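Local coordinates for lasso peptide isopeptidase AtxE2 (Asticcacaulis excentricus, PDB 5TXE), which hydrolyses the isopeptide bond of the lasso peptides astexin-2 and astexin-3, recognising their threaded shape and converting them to linear peptides, at residues A588-T600 against A614-K626. The protein carries 1 engineered substitution. Residues are numbered along the deposited sequence; the frame is centred on the assembly and turned at random.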
loop_
_atom_site.group_PDB
_atom_site.type_symbol
_atom_site.label_atom_id
_atom_site.label_comp_id
_atom_site.label_asym_id
_atom_site.label_seq_id
_atom_site.Cartn_x
_atom_site.Cartn_y
_atom_site.Cartn_z
ATOM N N ALA A 588 -10.699 -24.040 9.244
ATOM C CA ALA A 588 -11.496 -23.056 8.507
ATOM C C ALA A 588 -10.820 -22.519 7.272
ATOM O O ALA A 588 -11.481 -21.855 6.472
ATOM C CB ALA A 588 -11.787 -21.889 9.436
ATOM N N THR A 589 -9.499 -22.731 7.134
ATOM C CA THR A 589 -8.748 -22.120 6.015
ATOM C C THR A 589 -7.743 -23.009 5.250
ATOM O O THR A 589 -7.397 -22.649 4.149
ATOM C CB THR A 589 -7.913 -20.909 6.464
ATOM O OG1 THR A 589 -6.969 -21.328 7.461
ATOM C CG2 THR A 589 -8.783 -19.790 7.026
ATOM N N SER A 590 -7.312 -24.139 5.804
ATOM C CA SER A 590 -6.286 -24.954 5.185
ATOM C C SER A 590 -6.823 -25.651 3.959
ATOM O O SER A 590 -7.842 -26.356 4.033
ATOM C CB SER A 590 -5.707 -25.979 6.138
ATOM O OG SER A 590 -5.100 -27.016 5.380
ATOM N N PHE A 591 -6.139 -25.451 2.832
ATOM C CA PHE A 591 -6.481 -26.198 1.625
ATOM C C PHE A 591 -6.042 -27.662 1.668
ATOM O O PHE A 591 -6.607 -28.504 0.963
ATOM C CB PHE A 591 -5.915 -25.530 0.366
ATOM C CG PHE A 591 -6.621 -24.269 -0.040
ATOM C CD1 PHE A 591 -7.779 -23.843 0.575
ATOM C CD2 PHE A 591 -6.115 -23.515 -1.061
ATOM C CE1 PHE A 591 -8.421 -22.690 0.139
ATOM C CE2 PHE A 591 -6.719 -22.347 -1.471
ATOM C CZ PHE A 591 -7.877 -21.931 -0.881
ATOM N N VAL A 592 -5.069 -27.993 2.489
ATOM C CA VAL A 592 -4.721 -29.407 2.648
ATOM C C VAL A 592 -5.901 -30.144 3.342
ATOM O O VAL A 592 -6.387 -31.137 2.840
ATOM C CB VAL A 592 -3.407 -29.586 3.474
ATOM C CG1 VAL A 592 -3.066 -31.075 3.725
ATOM C CG2 VAL A 592 -2.265 -28.941 2.735
ATOM N N VAL A 593 -6.362 -29.622 4.472
ATOM C CA VAL A 593 -7.522 -30.191 5.183
ATOM C C VAL A 593 -8.763 -30.255 4.294
ATOM O O VAL A 593 -9.413 -31.291 4.244
ATOM C CB VAL A 593 -7.807 -29.385 6.459
ATOM C CG1 VAL A 593 -9.118 -29.799 7.132
ATOM C CG2 VAL A 593 -6.629 -29.507 7.419
ATOM N N ASN A 594 -9.058 -29.194 3.538
ATOM C CA ASN A 594 -10.316 -29.081 2.819
ATOM C C ASN A 594 -10.240 -29.301 1.335
ATOM O O ASN A 594 -11.225 -29.109 0.633
ATOM C CB ASN A 594 -10.874 -27.686 3.067
ATOM C CG ASN A 594 -11.236 -27.475 4.532
ATOM O OD1 ASN A 594 -12.169 -28.112 5.004
ATOM N ND2 ASN A 594 -10.497 -26.613 5.256
ATOM N N ALA A 595 -9.116 -29.802 0.836
ATOM C CA ALA A 595 -8.962 -29.981 -0.615
ATOM C C ALA A 595 -10.115 -30.688 -1.299
ATOM O O ALA A 595 -10.551 -30.307 -2.387
ATOM C CB ALA A 595 -7.697 -30.763 -0.931
ATOM N N SER A 596 -10.595 -31.757 -0.703
ATOM C CA SER A 596 -11.595 -32.589 -1.390
ATOM C C SER A 596 -12.970 -31.911 -1.502
ATOM O O SER A 596 -13.774 -32.326 -2.305
ATOM C CB SER A 596 -11.661 -33.979 -0.734
ATOM O OG SER A 596 -11.977 -33.773 0.648
ATOM N N ARG A 597 -13.226 -30.832 -0.777
ATOM C CA ARG A 597 -14.507 -30.095 -0.980
ATOM C C ARG A 597 -14.357 -28.705 -1.599
ATOM O O ARG A 597 -15.209 -27.878 -1.515
ATOM C CB ARG A 597 -15.258 -29.965 0.344
ATOM C CG ARG A 597 -14.590 -29.153 1.428
ATOM C CD ARG A 597 -15.352 -29.511 2.682
ATOM N NE ARG A 597 -14.922 -28.889 3.921
ATOM C CZ ARG A 597 -15.389 -27.733 4.372
ATOM N NH1 ARG A 597 -16.195 -27.024 3.605
ATOM N NH2 ARG A 597 -14.994 -27.256 5.545
ATOM N N LEU A 598 -13.242 -28.462 -2.240
ATOM C CA LEU A 598 -12.980 -27.156 -2.744
ATOM C C LEU A 598 -13.197 -27.193 -4.253
ATOM O O LEU A 598 -12.261 -27.446 -5.054
ATOM C CB LEU A 598 -11.565 -26.787 -2.366
ATOM C CG LEU A 598 -11.375 -25.330 -2.034
ATOM C CD1 LEU A 598 -10.576 -25.279 -0.747
ATOM C CD2 LEU A 598 -10.734 -24.604 -3.229
ATOM N N ASP A 599 -14.436 -26.952 -4.648
ATOM C CA ASP A 599 -14.766 -27.107 -6.042
ATOM C C ASP A 599 -14.662 -25.844 -6.905
ATOM O O ASP A 599 -14.753 -25.942 -8.127
ATOM C CB ASP A 599 -16.142 -27.744 -6.158
ATOM C CG ASP A 599 -16.144 -29.157 -5.590
ATOM O OD1 ASP A 599 -15.326 -29.987 -6.070
ATOM O OD2 ASP A 599 -16.931 -29.442 -4.669
ATOM N N THR A 600 -14.477 -24.682 -6.288
ATOM C CA THR A 600 -14.310 -23.458 -7.045
ATOM C C THR A 600 -12.963 -23.408 -7.777
ATOM O O THR A 600 -11.946 -23.545 -7.157
ATOM C CB THR A 600 -14.350 -22.278 -6.077
ATOM O OG1 THR A 600 -15.603 -22.283 -5.388
ATOM C CG2 THR A 600 -14.240 -20.949 -6.816
ATOM N N ALA A 614 2.555 -22.498 -1.082
ATOM C CA ALA A 614 1.392 -22.942 -1.762
ATOM C C ALA A 614 1.422 -24.426 -2.046
ATOM O O ALA A 614 0.388 -25.045 -2.357
ATOM C CB ALA A 614 1.238 -22.196 -3.066
ATOM N N LEU A 615 2.596 -25.030 -1.932
ATOM C CA LEU A 615 2.750 -26.339 -2.488
ATOM C C LEU A 615 1.957 -27.444 -1.823
ATOM O O LEU A 615 1.391 -28.254 -2.534
ATOM C CB LEU A 615 4.228 -26.694 -2.608
ATOM C CG LEU A 615 4.976 -25.868 -3.668
ATOM C CD1 LEU A 615 6.426 -26.302 -3.721
ATOM C CD2 LEU A 615 4.379 -26.041 -5.071
ATOM N N PRO A 616 1.975 -27.568 -0.504
ATOM C CA PRO A 616 1.143 -28.680 0.030
ATOM C C PRO A 616 -0.336 -28.562 -0.363
ATOM O O PRO A 616 -0.930 -29.503 -0.860
ATOM C CB PRO A 616 1.318 -28.550 1.562
ATOM C CG PRO A 616 2.666 -27.923 1.683
ATOM C CD PRO A 616 2.802 -26.966 0.537
ATOM N N GLY A 617 -0.875 -27.375 -0.197
ATOM C CA GLY A 617 -2.228 -27.088 -0.625
ATOM C C GLY A 617 -2.470 -27.384 -2.075
ATOM O O GLY A 617 -3.437 -28.080 -2.445
ATOM N N PHE A 618 -1.588 -26.886 -2.919
ATOM C CA PHE A 618 -1.747 -27.132 -4.341
ATOM C C PHE A 618 -1.763 -28.634 -4.641
ATOM O O PHE A 618 -2.539 -29.117 -5.437
ATOM C CB PHE A 618 -0.643 -26.417 -5.123
ATOM C CG PHE A 618 -0.683 -26.681 -6.596
ATOM C CD1 PHE A 618 -1.508 -25.959 -7.419
ATOM C CD2 PHE A 618 0.073 -27.689 -7.143
ATOM C CE1 PHE A 618 -1.554 -26.201 -8.761
ATOM C CE2 PHE A 618 0.026 -27.948 -8.494
ATOM C CZ PHE A 618 -0.771 -27.179 -9.306
ATOM N N THR A 619 -0.867 -29.369 -4.014
ATOM C CA THR A 619 -0.705 -30.789 -4.324
ATOM C C THR A 619 -1.925 -31.569 -3.856
ATOM O O THR A 619 -2.372 -32.480 -4.549
ATOM C CB THR A 619 0.560 -31.304 -3.667
ATOM O OG1 THR A 619 1.699 -30.520 -4.121
ATOM C CG2 THR A 619 0.770 -32.747 -3.954
ATOM N N ALA A 620 -2.507 -31.184 -2.715
ATOM C CA ALA A 620 -3.723 -31.866 -2.220
ATOM C C ALA A 620 -4.885 -31.600 -3.151
ATOM O O ALA A 620 -5.629 -32.506 -3.497
ATOM C CB ALA A 620 -4.039 -31.443 -0.811
ATOM N N LEU A 621 -4.984 -30.370 -3.631
ATOM C CA LEU A 621 -6.003 -30.027 -4.591
ATOM C C LEU A 621 -5.871 -30.762 -5.883
ATOM O O LEU A 621 -6.900 -31.256 -6.419
ATOM C CB LEU A 621 -6.008 -28.536 -4.875
ATOM C CG LEU A 621 -6.511 -27.682 -3.688
ATOM C CD1 LEU A 621 -6.199 -26.214 -3.934
ATOM C CD2 LEU A 621 -8.030 -27.810 -3.465
ATOM N N GLN A 622 -4.649 -30.850 -6.438
ATOM C CA GLN A 622 -4.460 -31.623 -7.682
ATOM C C GLN A 622 -4.786 -33.081 -7.465
ATOM O O GLN A 622 -5.466 -33.717 -8.264
ATOM C CB GLN A 622 -3.058 -31.566 -8.240
ATOM C CG GLN A 622 -2.746 -30.277 -8.927
ATOM C CD GLN A 622 -1.600 -30.408 -9.954
ATOM O OE1 GLN A 622 -0.619 -31.109 -9.734
ATOM N NE2 GLN A 622 -1.747 -29.728 -11.090
ATOM N N GLN A 623 -4.300 -33.632 -6.396
ATOM C CA GLN A 623 -4.584 -35.011 -6.076
ATOM C C GLN A 623 -6.099 -35.256 -5.939
ATOM O O GLN A 623 -6.590 -36.322 -6.293
ATOM C CB GLN A 623 -3.894 -35.308 -4.784
ATOM C CG GLN A 623 -4.141 -36.698 -4.199
ATOM C CD GLN A 623 -2.883 -37.562 -4.239
ATOM O OE1 GLN A 623 -1.885 -37.225 -4.901
ATOM N NE2 GLN A 623 -2.934 -38.687 -3.535
ATOM N N ALA A 624 -6.837 -34.291 -5.422
ATOM C CA ALA A 624 -8.287 -34.440 -5.304
ATOM C C ALA A 624 -8.959 -34.016 -6.595
ATOM O O ALA A 624 -10.148 -33.872 -6.623
ATOM C CB ALA A 624 -8.796 -33.633 -4.142
ATOM N N ARG A 625 -8.198 -33.771 -7.665
ATOM C CA ARG A 625 -8.763 -33.441 -8.966
ATOM C C ARG A 625 -9.647 -32.149 -8.967
ATOM O O ARG A 625 -10.665 -32.055 -9.601
ATOM C CB ARG A 625 -9.523 -34.657 -9.501
ATOM C CG ARG A 625 -8.657 -35.934 -9.607
ATOM C CD ARG A 625 -9.406 -37.182 -10.076
ATOM N NE ARG A 625 -10.240 -36.865 -11.248
ATOM C CZ ARG A 625 -9.849 -36.869 -12.535
ATOM N NH1 ARG A 625 -8.609 -37.231 -12.900
ATOM N NH2 ARG A 625 -10.722 -36.511 -13.489
ATOM N N LYS A 626 -9.177 -31.117 -8.320
ATOM C CA LYS A 626 -9.841 -29.851 -8.325
ATOM C C LYS A 626 -9.258 -28.949 -9.387
ATOM O O LYS A 626 -8.085 -29.089 -9.765
ATOM C CB LYS A 626 -9.718 -29.222 -6.920
ATOM C CG LYS A 626 -10.231 -30.175 -5.848
ATOM C CD LYS A 626 -11.697 -30.594 -6.133
ATOM C CE LYS A 626 -12.229 -31.562 -5.098
ATOM N NZ LYS A 626 -13.661 -31.936 -5.301
#
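Pro616 of helix 615-623 opens the contact, its CB lying 3.8 Å from Val592 CG2; with CG1 of Val592 anti to the backbone N (chi1 177°), CG2 is left anti to the carbonyl carbon and also rests against the peptide joining Pro616 to Gly617. At Gly617 the two backbones come closest, CA to CA 4.7 Å from Val592, and Phe591 CB sits over the bare CA, where a side chain would be tight. One turn on, the methyl of Ala620 meets that of Ala595, CB to CB 3.7 Å. Leu621 divides its two methyls between partners: CD1 reaches CD2 of the Phe591 ring at 3.9 Å, while CD2 touches both Ala595 CA and Leu598 CB. Outside the pair, Ile538 of helix 528-539 touches Phe591 and Leu598, and Val628 of strand 628-633 touches Leu621. Ala624 CB lies against Ser596 CA, and Arg625, with positive phi, closes the helix in a Schellman motif that turns the chain toward Lys626. The lysine chain, bent at chi2 (-57°), runs past the carbonyl oxygens of Ala595 and Leu598. Its NZ makes a salt bridge to Asp599 OD1 at 2.7 Å, on the syn side of the carboxylate, and a hydrogen bond to Ser596 O at 3.0 Å, from above the carbonyl plane. A methionine here would probably leave Asp599 without its countercharge and Ser596 O without this donor. Alanines and a glycine thus let two helical segments pack closely, with a polar closure at one end, joining the helices that precede parallel strands 602-607 and 628-633 in the α/β-hydrolase domain of this prolyl oligopeptidase-family enzyme.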